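Local coordinates for protein flavodoxin (PDB 5LJL) that binds FMN and probably serves as a low-potential electron donor to a number of redox enzymes, at residues E131-E134 / R135-F139; D105-R108 / V109-T113. All coordinates share one frame; numbering follows the deposited sequence.

Contact 1: residues E131-E134 / R135-F139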
# COMPACT_ATOMS: atom_id res chain seq x y z
N GLU A 131 11.52 -13.78 -5.48
CA GLU A 131 12.35 -12.63 -5.12
C GLU A 131 11.54 -11.36 -4.69
O GLU A 131 11.89 -10.65 -3.71
CB GLU A 131 13.29 -12.29 -6.24
CG GLU A 131 14.24 -11.13 -6.01
CD GLU A 131 15.25 -10.92 -7.16
OE1 GLU A 131 16.00 -9.90 -7.13
OE2 GLU A 131 15.33 -11.76 -8.12
N ASP A 132 10.43 -11.16 -5.37
CA ASP A 132 9.51 -10.07 -5.03
C ASP A 132 8.79 -10.44 -3.74
O ASP A 132 8.61 -9.57 -2.89
CB ASP A 132 8.45 -9.86 -6.15
CG ASP A 132 9.08 -9.57 -7.49
OD1 ASP A 132 9.70 -8.54 -7.57
OD2 ASP A 132 8.98 -10.41 -8.42
N ILE A 133 8.35 -11.70 -3.59
CA ILE A 133 7.72 -12.15 -2.34
C ILE A 133 8.63 -11.89 -1.11
O ILE A 133 8.22 -11.39 -0.04
CB ILE A 133 7.32 -13.69 -2.47
CG1 ILE A 133 6.11 -13.80 -3.42
CG2 ILE A 133 6.96 -14.26 -1.10
CD1 ILE A 133 5.98 -15.18 -4.04
N GLU A 134 9.89 -12.23 -1.25
CA GLU A 134 10.90 -11.94 -0.19
C GLU A 134 10.95 -10.43 0.16
O GLU A 134 10.97 -10.07 1.32
CB GLU A 134 12.29 -12.45 -0.59
CG GLU A 134 13.48 -12.13 0.30
CD GLU A 134 13.36 -12.63 1.74
OE1 GLU A 134 14.03 -12.08 2.62
OE2 GLU A 134 12.61 -13.55 2.02
N ARG A 135 10.99 -9.57 -0.84
CA ARG A 135 11.07 -8.14 -0.61
C ARG A 135 9.80 -7.67 0.14
O ARG A 135 9.84 -6.83 1.07
CB ARG A 135 11.28 -7.34 -1.90
CG ARG A 135 12.74 -7.28 -2.37
CD ARG A 135 12.95 -6.49 -3.68
NE ARG A 135 14.40 -6.26 -3.83
CZ ARG A 135 15.29 -7.15 -4.33
NH1 ARG A 135 14.89 -8.32 -4.84
NH2 ARG A 135 16.60 -6.85 -4.33
N LEU A 136 8.65 -8.15 -0.32
CA LEU A 136 7.40 -7.82 0.35
C LEU A 136 7.37 -8.30 1.78
O LEU A 136 6.77 -7.67 2.71
CB LEU A 136 6.23 -8.42 -0.42
CG LEU A 136 5.93 -7.80 -1.77
CD1 LEU A 136 5.08 -8.70 -2.67
CD2 LEU A 136 5.33 -6.39 -1.67
N GLU A 137 7.87 -9.51 1.98
CA GLU A 137 7.96 -10.05 3.37
C GLU A 137 8.90 -9.22 4.26
O GLU A 137 8.52 -8.90 5.42
CB GLU A 137 8.31 -11.54 3.36
CG GLU A 137 7.12 -12.43 2.87
CD GLU A 137 7.52 -13.89 2.78
OE1 GLU A 137 8.71 -14.21 2.96
OE2 GLU A 137 6.60 -14.70 2.61
N GLN A 138 10.03 -8.75 3.74
CA GLN A 138 10.92 -7.92 4.52
C GLN A 138 10.28 -6.57 4.86
O GLN A 138 10.42 -6.08 6.00
CB GLN A 138 12.24 -7.72 3.84
CG GLN A 138 13.06 -9.01 3.68
CD GLN A 138 14.17 -8.79 2.69
OE1 GLN A 138 13.97 -8.31 1.58
NE2 GLN A 138 15.35 -9.15 3.10
N PHE A 139 9.56 -6.01 3.88
CA PHE A 139 8.71 -4.78 4.13
C PHE A 139 7.73 -4.99 5.28
O PHE A 139 7.68 -4.19 6.19
CB PHE A 139 8.02 -4.50 2.78
CG PHE A 139 6.92 -3.49 2.79
CD1 PHE A 139 7.14 -2.15 2.52
CD2 PHE A 139 5.62 -3.91 3.02
CE1 PHE A 139 6.07 -1.26 2.45
CE2 PHE A 139 4.58 -3.01 2.98
CZ PHE A 139 4.80 -1.68 2.68
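E131 and R135, one helical turn apart, form an i to i+4 salt bridge: NH1 of R135 donates to OE1 of E131 over 3.0 Å. The bond is bent, with an N-H...O angle of 137°. OE1 lies 26° out of the guanidinium plane and is approached on its anti lone pair. Both chains are extended and run side by side. E131 starts with CG anti to the backbone N (chi1 -179°), which carries its carboxylate along the helix surface to the arginine, and its CG meets the guanidinium edge in plane, 3.1 Å from NH1.

E134 bends at chi2 and crosses Q138 at a slant, bringing OE1 to 3.2 Å from NE2 of Q138 at an angle too poor for a hydrogen bond. Like charge also gathers here, for OE2 of E134 lies 4.1 Å from OE1 of E137, the two carboxylates nearly perpendicular; the repulsion is probably eased by K26 of helix 15-29, which E137 touches. The E137 side chain runs alongside that of I133, OE2 lying 3.8 Å from CG2.

Beneath these side chains, the backbone spaces them by regular alpha-helical bonds, among them L136 N to D132 O at 2.9 Å. OD2 of D132 is hydrogen-bonded to the backbone N of E129, just before helix 130-146. The helix rests on the parallel sheet through L136 and F139, which touch V122 of strand 116-125 and V89 of strand 85-92, while I133 packs on I22 and L136 on I19 and V23 of helix 15-29.

Contact 2: residues D105-R108 / V109-T113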
# COMPACT_ATOMS: atom_id res chain seq x y z
N ASP A 105 3.56 8.39 -6.13
CA ASP A 105 2.55 9.41 -5.82
C ASP A 105 1.86 9.20 -4.47
O ASP A 105 1.62 10.16 -3.74
CB ASP A 105 1.52 9.45 -6.92
CG ASP A 105 2.09 9.92 -8.26
OD1 ASP A 105 3.21 10.47 -8.31
OD2 ASP A 105 1.40 9.60 -9.22
N PHE A 106 1.57 7.94 -4.14
CA PHE A 106 0.95 7.62 -2.83
C PHE A 106 1.97 7.77 -1.70
O PHE A 106 1.58 8.16 -0.57
CB PHE A 106 0.28 6.24 -2.83
CG PHE A 106 -1.17 6.28 -3.16
CD1 PHE A 106 -2.07 6.70 -2.18
CD2 PHE A 106 -1.66 6.01 -4.41
CE1 PHE A 106 -3.45 6.73 -2.45
CE2 PHE A 106 -3.02 6.04 -4.70
CZ PHE A 106 -3.94 6.42 -3.71
N ASP A 107 3.25 7.47 -1.95
CA ASP A 107 4.30 7.76 -0.94
C ASP A 107 4.23 9.25 -0.56
O ASP A 107 4.19 9.62 0.63
CB ASP A 107 5.66 7.33 -1.49
CG ASP A 107 6.78 7.51 -0.51
OD1 ASP A 107 6.60 7.84 0.64
OD2 ASP A 107 7.90 7.23 -0.95
N ARG A 108 4.18 10.13 -1.57
CA ARG A 108 4.17 11.58 -1.32
C ARG A 108 2.94 12.07 -0.62
O ARG A 108 3.03 12.90 0.30
CB ARG A 108 4.40 12.35 -2.64
CG ARG A 108 5.77 12.12 -3.22
CD ARG A 108 6.88 12.96 -2.56
NE ARG A 108 8.11 12.98 -3.41
CZ ARG A 108 8.97 14.01 -3.59
NH1 ARG A 108 8.80 15.19 -2.99
NH2 ARG A 108 10.01 13.86 -4.41
N VAL A 109 1.77 11.58 -1.00
CA VAL A 109 0.56 11.95 -0.32
C VAL A 109 0.56 11.53 1.14
O VAL A 109 0.13 12.31 2.04
CB VAL A 109 -0.74 11.59 -1.12
CG1 VAL A 109 -1.11 10.16 -0.94
CG2 VAL A 109 -1.89 12.46 -0.62
N PHE A 110 1.07 10.32 1.44
CA PHE A 110 1.24 9.92 2.83
C PHE A 110 2.20 10.86 3.65
O PHE A 110 1.86 11.26 4.80
CB PHE A 110 1.70 8.48 2.95
CG PHE A 110 0.58 7.47 2.98
CD1 PHE A 110 -0.33 7.44 4.03
CD2 PHE A 110 0.58 6.44 2.05
CE1 PHE A 110 -1.29 6.45 4.09
CE2 PHE A 110 -0.35 5.39 2.14
CZ PHE A 110 -1.30 5.41 3.15
N VAL A 111 3.29 11.25 3.02
CA VAL A 111 4.25 12.19 3.66
C VAL A 111 3.45 13.46 4.05
O VAL A 111 3.59 13.97 5.20
CB VAL A 111 5.37 12.63 2.75
CG1 VAL A 111 6.12 13.78 3.42
CG2 VAL A 111 6.34 11.51 2.47
N SER A 112 2.62 13.92 3.12
CA SER A 112 1.85 15.19 3.32
C SER A 112 0.89 15.15 4.51
O SER A 112 0.61 16.20 5.06
CB SER A 112 1.19 15.65 2.03
OG SER A 112 -0.07 15.03 1.73
N THR A 113 0.39 13.97 4.91
CA THR A 113 -0.52 13.79 6.02
C THR A 113 0.16 13.81 7.40
O THR A 113 -0.54 13.90 8.42
CB THR A 113 -1.26 12.45 5.96
OG1 THR A 113 -0.37 11.33 6.23
CG2 THR A 113 -2.03 12.26 4.65
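V109 turns CG1 into the position between its backbone N and carbonyl carbon (chi1 81°), and this brings the methyl beside F106 three residues earlier. The two side chains run side by side in helix 101-113, the crossover helix of a beta-alpha-beta unit in the flavodoxin fold, which links strand 85-92 to strand 116-125. CG1 approaches the F106 ring obliquely, 3.8 Å from CD1, and also lies 3.4 Å from the carbonyl O of F106.

That oxygen accepts the backbone N of F110 at 3.0 Å, and CD2 of the F110 ring comes within 3.3 Å of it. Both rings turn into the core, where F106 and F110 touch V88 and V55 of the sheet and F110 stacks on the ring of Y86. V109 packs against Y73, L76 and A77 of helix 67-77.

D107 crosses V111 at a slant, OD1 lying 4.1 Å from CG2. Its carboxylate is held from both oxygens, OD1 by the hydroxyl of Y86 and OD2 by a salt bridge to K117, which ties this helix face to the two strands it connects.

In residues 109-113, two hydroxyls take up backbone carbonyls: OG of S112 donates to V109 O at 2.7 Å. T113 OG1, also hydrogen-bonded to A115 N, reaches F110 O over 2.7 Å, in the carbonyl plane and on a lone pair, and F110 O also accepts T113 N.

Contacts 1 and 2 illustrate how a doubly wound alpha/beta protein uses short i to i+3 and i to i+4 pairings on helices that cover opposite faces of one parallel sheet. Their centres are about 22 Å apart and their nearest atoms about 9 Å; they do not touch, and the sheet lies between them. Strand 85-92 receives both: V89 meets L136 and F139 of contact 1, whereas V88 meets F106 and F110 of contact 2. Contact 1 is chiefly a charged surface arrangement; contact 2 is partly buried, with its two phenylalanines turned to the sheet. In flavodoxins FMN binds at the C-terminal ends of the sheet strands, and neither contact is known to take part.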